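Peptide ABC transporter permease (Staphylococcus hominis, PDB 6EXS) probably carries small peptides, including the peptide-conjugated thioalcohol precursors of body odour, into the cell as a membrane transporter of the POT family. Local coordinates at residues 174-179 with 330-335; 39-44 with 312-317. All blocks are in the same frame, centred on the assembly; numbering follows the deposited sequence.

Interaction 1: 174-179 with 330-335. With C3H (2-[[(2~{R})-2-azanyl-3-[(3~{S})-3-methyl-1-oxidanyl-hexan-3-yl]sulfanyl-propanoyl]amino]ethanoic acid), chain O.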
# COMPACT_ATOMS: atom_id res chain seq x y z
N ASP A 174 -4.53 -11.10 21.66
CA ASP A 174 -5.30 -11.92 22.60
C ASP A 174 -4.92 -11.68 24.07
O ASP A 174 -5.81 -11.48 24.89
CB ASP A 174 -5.20 -13.42 22.25
CG ASP A 174 -5.98 -13.86 21.03
OD1 ASP A 174 -6.91 -13.13 20.62
OD2 ASP A 174 -5.71 -14.97 20.51
N ILE A 175 -3.61 -11.68 24.41
CA ILE A 175 -3.12 -11.45 25.77
C ILE A 175 -2.97 -9.94 26.08
O ILE A 175 -2.57 -9.59 27.20
CB ILE A 175 -1.82 -12.25 26.11
CG1 ILE A 175 -0.61 -11.81 25.25
CG2 ILE A 175 -2.07 -13.76 26.03
CD1 ILE A 175 0.76 -12.23 25.77
N ARG A 176 -3.29 -9.07 25.11
CA ARG A 176 -3.25 -7.59 25.21
C ARG A 176 -1.81 -7.05 25.47
O ARG A 176 -1.63 -6.01 26.10
CB ARG A 176 -4.28 -7.05 26.25
CG ARG A 176 -5.73 -7.53 26.07
CD ARG A 176 -6.41 -6.89 24.87
NE ARG A 176 -7.84 -7.21 24.82
CZ ARG A 176 -8.41 -7.99 23.90
NH1 ARG A 176 -9.72 -8.21 23.94
NH2 ARG A 176 -7.69 -8.53 22.93
N ASN A 177 -0.80 -7.75 24.94
CA ASN A 177 0.60 -7.36 25.05
C ASN A 177 0.98 -6.70 23.73
O ASN A 177 1.61 -7.31 22.87
CB ASN A 177 1.48 -8.58 25.37
CG ASN A 177 2.94 -8.29 25.66
OD1 ASN A 177 3.77 -9.20 25.69
ND2 ASN A 177 3.31 -7.04 25.89
N PHE A 178 0.53 -5.46 23.54
CA PHE A 178 0.79 -4.70 22.32
C PHE A 178 2.26 -4.34 22.20
O PHE A 178 2.87 -4.65 21.17
CB PHE A 178 -0.14 -3.49 22.19
CG PHE A 178 -1.61 -3.87 22.05
CD1 PHE A 178 -2.10 -4.39 20.85
CD2 PHE A 178 -2.49 -3.72 23.12
CE1 PHE A 178 -3.45 -4.75 20.73
CE2 PHE A 178 -3.84 -4.08 22.99
CZ PHE A 178 -4.31 -4.60 21.80
N HIS A 179 2.86 -3.78 23.29
CA HIS A 179 4.28 -3.43 23.32
C HIS A 179 5.21 -4.62 22.99
O HIS A 179 6.22 -4.43 22.31
CB HIS A 179 4.68 -2.78 24.65
CG HIS A 179 4.02 -1.47 24.89
ND1 HIS A 179 3.82 -0.55 23.87
CD2 HIS A 179 3.54 -0.94 26.04
CE1 HIS A 179 3.22 0.48 24.42
NE2 HIS A 179 3.05 0.30 25.73
N PHE A 330 -12.03 -17.43 15.12
CA PHE A 330 -11.25 -16.64 14.17
C PHE A 330 -10.76 -15.36 14.86
O PHE A 330 -11.57 -14.55 15.30
CB PHE A 330 -12.11 -16.32 12.93
CG PHE A 330 -11.33 -15.80 11.74
CD1 PHE A 330 -10.77 -16.69 10.82
CD2 PHE A 330 -11.19 -14.44 11.51
CE1 PHE A 330 -10.05 -16.22 9.72
CE2 PHE A 330 -10.48 -13.97 10.41
CZ PHE A 330 -9.91 -14.86 9.52
N GLY A 331 -9.44 -15.23 14.99
CA GLY A 331 -8.82 -14.06 15.58
C GLY A 331 -8.93 -12.86 14.65
O GLY A 331 -8.64 -12.99 13.45
N GLU A 332 -9.36 -11.70 15.19
CA GLU A 332 -9.60 -10.45 14.45
C GLU A 332 -8.44 -10.02 13.56
O GLU A 332 -8.72 -9.49 12.48
CB GLU A 332 -10.06 -9.30 15.37
CG GLU A 332 -9.10 -8.93 16.49
CD GLU A 332 -9.33 -9.62 17.81
OE1 GLU A 332 -9.29 -10.88 17.85
OE2 GLU A 332 -9.49 -8.92 18.83
N ALA A 333 -7.17 -10.26 13.96
CA ALA A 333 -6.00 -9.90 13.14
C ALA A 333 -5.80 -10.79 11.91
O ALA A 333 -5.16 -10.36 10.95
CB ALA A 333 -4.74 -9.85 13.97
N LEU A 334 -6.39 -12.01 11.92
CA LEU A 334 -6.32 -12.97 10.81
C LEU A 334 -7.11 -12.54 9.57
O LEU A 334 -6.87 -13.07 8.49
CB LEU A 334 -6.70 -14.39 11.25
CG LEU A 334 -5.53 -15.25 11.69
CD1 LEU A 334 -5.23 -15.07 13.15
CD2 LEU A 334 -5.80 -16.70 11.41
N PHE A 335 -8.02 -11.55 9.71
CA PHE A 335 -8.75 -10.97 8.57
C PHE A 335 -7.77 -10.36 7.55
O PHE A 335 -8.11 -10.30 6.38
CB PHE A 335 -9.67 -9.84 9.05
CG PHE A 335 -11.00 -10.25 9.64
CD1 PHE A 335 -11.85 -11.11 8.95
CD2 PHE A 335 -11.44 -9.71 10.84
CE1 PHE A 335 -13.09 -11.46 9.48
CE2 PHE A 335 -12.69 -10.05 11.36
CZ PHE A 335 -13.50 -10.93 10.68
O2 C3H O . 0.74 -6.06 0.35
C11 C3H O . 0.09 -6.95 -0.07
O3 C3H O . 0.02 -7.23 -1.32
C10 C3H O . -0.78 -7.84 0.75
N1 C3H O . -1.29 -7.20 1.94
C9 C3H O . -2.40 -6.48 1.92
O1 C3H O . -2.60 -5.60 1.10
C8 C3H O . -3.45 -6.76 2.94
N C3H O . -2.88 -7.56 4.01
C7 C3H O . -3.99 -5.46 3.54
S C3H O . -5.59 -4.86 2.95
C3 C3H O . -6.98 -6.01 3.45
C4 C3H O . -7.08 -5.93 4.95
C5 C3H O . -6.66 -7.40 2.88
C6 C3H O . -7.52 -8.55 3.33
O C3H O . -6.80 -9.52 4.00
C2 C3H O . -8.31 -5.57 2.83
C1 C3H O . -8.94 -6.55 1.87
C C3H O . -10.25 -6.03 1.33
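The carboxylate of E332 faces both D174 and R176, its oxygens coming near an acid on one hand and a base on the other without bonding to either. Its OE1 is 4.3 Å from OD1 of D174, while its OE2 is 4.5 Å from NH2 of R176, too long for a salt bridge and oblique to the guanidinium plane. E332 has the largest share of the 63 Å² buried here. Its CG lies between the backbone N and the carbonyl carbon (chi1 58°), and the turn about the next bond (chi2 -92°) swings the carboxylate across to 174-179. Two acids this close would repel each other, but R329 salt-bridges both carboxylates and NE2 of Q170 hydrogen-bonds both, which would offset the repulsion. Glutamate and aspartate thus suit the place as shared acceptors for an arginine and an amide. R176 closes helix 147-174 in a Schellman motif, its phi of 63° reversing the chain before N177, which stands at the N-cap position of helix 178-204. The arginine side chain folds back over this turn, where NH2 hydrogen-bonds the carbonyl of V173 and NE binds Q49; E332, farther off, probably adds only a weak electrostatic attraction. In the major facilitator fold two helical bundles flank a central substrate cavity, and here an interhelical turn from the earlier part of the chain meets a loop of the later part. That loop runs on to the substrate: L334 N bonds G331 O at 2.9 Å, closing a turn, and the carbonyl O of F335 accepts a 2.8 Å hydrogen bond from the hydroxyl O of the bound thioalcohol peptide. The F335 ring has CE2 of F330 3.5 Å above one face, offset toward the rim.

Interaction 2: 39-44 with 312-317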
# COMPACT_ATOMS: atom_id res chain seq x y z
N LEU A 39 -2.22 -2.35 15.04
CA LEU A 39 -2.42 -0.90 15.22
C LEU A 39 -3.87 -0.48 15.38
O LEU A 39 -4.15 0.30 16.29
CB LEU A 39 -1.73 -0.07 14.12
CG LEU A 39 -1.36 1.37 14.51
CD1 LEU A 39 -0.20 1.41 15.50
CD2 LEU A 39 -1.01 2.20 13.28
N ILE A 40 -4.80 -0.99 14.56
CA ILE A 40 -6.22 -0.61 14.63
C ILE A 40 -6.82 -0.96 16.01
O ILE A 40 -7.44 -0.09 16.61
CB ILE A 40 -7.08 -1.13 13.43
CG1 ILE A 40 -8.55 -0.61 13.49
CG2 ILE A 40 -7.02 -2.67 13.24
CD1 ILE A 40 -8.77 0.89 13.30
N PHE A 41 -6.57 -2.18 16.52
CA PHE A 41 -7.08 -2.62 17.82
C PHE A 41 -6.39 -1.91 18.97
O PHE A 41 -7.08 -1.46 19.89
CB PHE A 41 -7.01 -4.14 17.95
CG PHE A 41 -7.66 -4.81 16.77
CD1 PHE A 41 -9.03 -4.70 16.55
CD2 PHE A 41 -6.89 -5.48 15.82
CE1 PHE A 41 -9.62 -5.26 15.43
CE2 PHE A 41 -7.48 -6.06 14.71
CZ PHE A 41 -8.84 -5.93 14.50
N TYR A 42 -5.06 -1.74 18.89
CA TYR A 42 -4.27 -1.02 19.89
C TYR A 42 -4.80 0.41 20.08
O TYR A 42 -4.88 0.88 21.20
CB TYR A 42 -2.80 -0.99 19.46
CG TYR A 42 -1.91 -0.17 20.37
CD1 TYR A 42 -1.80 -0.47 21.73
CD2 TYR A 42 -1.13 0.86 19.86
CE1 TYR A 42 -0.94 0.25 22.56
CE2 TYR A 42 -0.26 1.59 20.68
CZ TYR A 42 -0.17 1.28 22.03
OH TYR A 42 0.67 1.99 22.85
N MET A 43 -5.20 1.10 18.98
CA MET A 43 -5.74 2.46 19.04
C MET A 43 -7.14 2.57 19.69
O MET A 43 -7.29 3.38 20.62
CB MET A 43 -5.75 3.09 17.64
CG MET A 43 -4.37 3.43 17.14
SD MET A 43 -4.40 4.44 15.66
CE MET A 43 -4.80 3.22 14.43
N TYR A 44 -8.16 1.81 19.21
CA TYR A 44 -9.51 1.98 19.74
C TYR A 44 -9.84 1.11 20.96
O TYR A 44 -10.83 1.40 21.65
CB TYR A 44 -10.60 1.87 18.66
CG TYR A 44 -11.09 0.47 18.33
CD1 TYR A 44 -10.42 -0.32 17.41
CD2 TYR A 44 -12.29 -0.01 18.86
CE1 TYR A 44 -10.88 -1.59 17.09
CE2 TYR A 44 -12.77 -1.27 18.52
CZ TYR A 44 -12.05 -2.06 17.64
OH TYR A 44 -12.49 -3.32 17.30
N TYR A 312 -16.19 -4.43 11.82
CA TYR A 312 -17.57 -4.88 11.56
C TYR A 312 -17.69 -6.38 11.83
O TYR A 312 -18.66 -6.80 12.45
CB TYR A 312 -18.00 -4.56 10.12
CG TYR A 312 -19.45 -4.87 9.82
CD1 TYR A 312 -20.48 -4.11 10.37
CD2 TYR A 312 -19.80 -5.92 8.97
CE1 TYR A 312 -21.81 -4.36 10.07
CE2 TYR A 312 -21.13 -6.20 8.68
CZ TYR A 312 -22.14 -5.41 9.22
OH TYR A 312 -23.45 -5.68 8.93
N GLY A 313 -16.69 -7.15 11.42
CA GLY A 313 -16.64 -8.59 11.67
C GLY A 313 -16.53 -8.88 13.15
O GLY A 313 -17.30 -9.70 13.68
N LEU A 314 -15.61 -8.18 13.85
CA LEU A 314 -15.39 -8.32 15.30
C LEU A 314 -16.63 -7.96 16.12
O LEU A 314 -16.95 -8.65 17.10
CB LEU A 314 -14.17 -7.45 15.72
CG LEU A 314 -13.73 -7.44 17.20
CD1 LEU A 314 -13.37 -8.84 17.70
CD2 LEU A 314 -12.56 -6.55 17.40
N GLU A 315 -17.34 -6.91 15.71
CA GLU A 315 -18.51 -6.40 16.42
C GLU A 315 -19.86 -7.01 16.02
O GLU A 315 -20.76 -7.04 16.85
CB GLU A 315 -18.59 -4.87 16.30
CG GLU A 315 -17.48 -4.15 17.04
CD GLU A 315 -17.48 -2.65 16.85
OE1 GLU A 315 -18.30 -2.13 16.06
OE2 GLU A 315 -16.62 -1.99 17.48
N ARG A 316 -20.02 -7.45 14.77
CA ARG A 316 -21.31 -7.97 14.31
C ARG A 316 -21.34 -9.48 14.01
O ARG A 316 -22.41 -10.08 14.04
CB ARG A 316 -21.83 -7.16 13.11
CG ARG A 316 -21.97 -5.66 13.43
CD ARG A 316 -23.32 -5.27 14.04
NE ARG A 316 -24.23 -4.70 13.04
CZ ARG A 316 -24.19 -3.43 12.62
NH1 ARG A 316 -23.28 -2.59 13.10
NH2 ARG A 316 -25.06 -3.01 11.71
N SER A 317 -20.18 -10.10 13.77
CA SER A 317 -20.17 -11.53 13.50
C SER A 317 -19.84 -12.35 14.74
O SER A 317 -19.39 -11.79 15.75
CB SER A 317 -19.26 -11.86 12.32
OG SER A 317 -17.96 -12.18 12.78
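The carbonyl O of G313, just before the L314 that meets F41 and Y44, is gripped by two donors of S317. The backbone N comes within 2.9 Å of it, and the side-chain OG within 2.7 Å, from opposite faces of the carbonyl plane. Serine suits this helix end because its short hydroxyl can turn back on the last turn; OG is also bonded to the backbone N of M319. The axes of the two helical segments stay 13.4 Å apart and cross at 55°, a loose packing, in this major facilitator fold, of short helix 309-316 against the end of helix 16-44. L314 and Y44 share most of the contact. Leucine's branched end lets one methyl reach both aromatic residues across the wide gap, and tyrosine's length carries its hydroxyl across. With L314 CG anti to the backbone N (chi1 -180°), CD2 reaches CE1 of F41 obliquely at 3.8 Å. The same methyl lies 3.2 Å from OH of Y44, which is at the F41 ring edge, in plane. Along the Y44 ring, OE2 of E315 comes 4.1 Å from CE2, while OE1 makes a salt bridge with K56.

In the fold
From the N terminus, helix 16-44 ends in 39-44, the first half of interaction 2, and the chain then runs through several helices to the turn 174-179, the first half of interaction 1. Interaction 2 closes a loop of 267 residues at 312-317; the chain passes on through the hairpin 320-323/326-329, and interaction 1 closes one of 150 residues at 330-335. The loops therefore cross, since their segments alternate. The contacts also touch: CG of E332 packs on CZ of F41 at 3.6 Å, and F178 meets Y42. Together they tie two early helix ends to the region between helices 279-302 and 338-357, which supplies F335 to the ligand pocket.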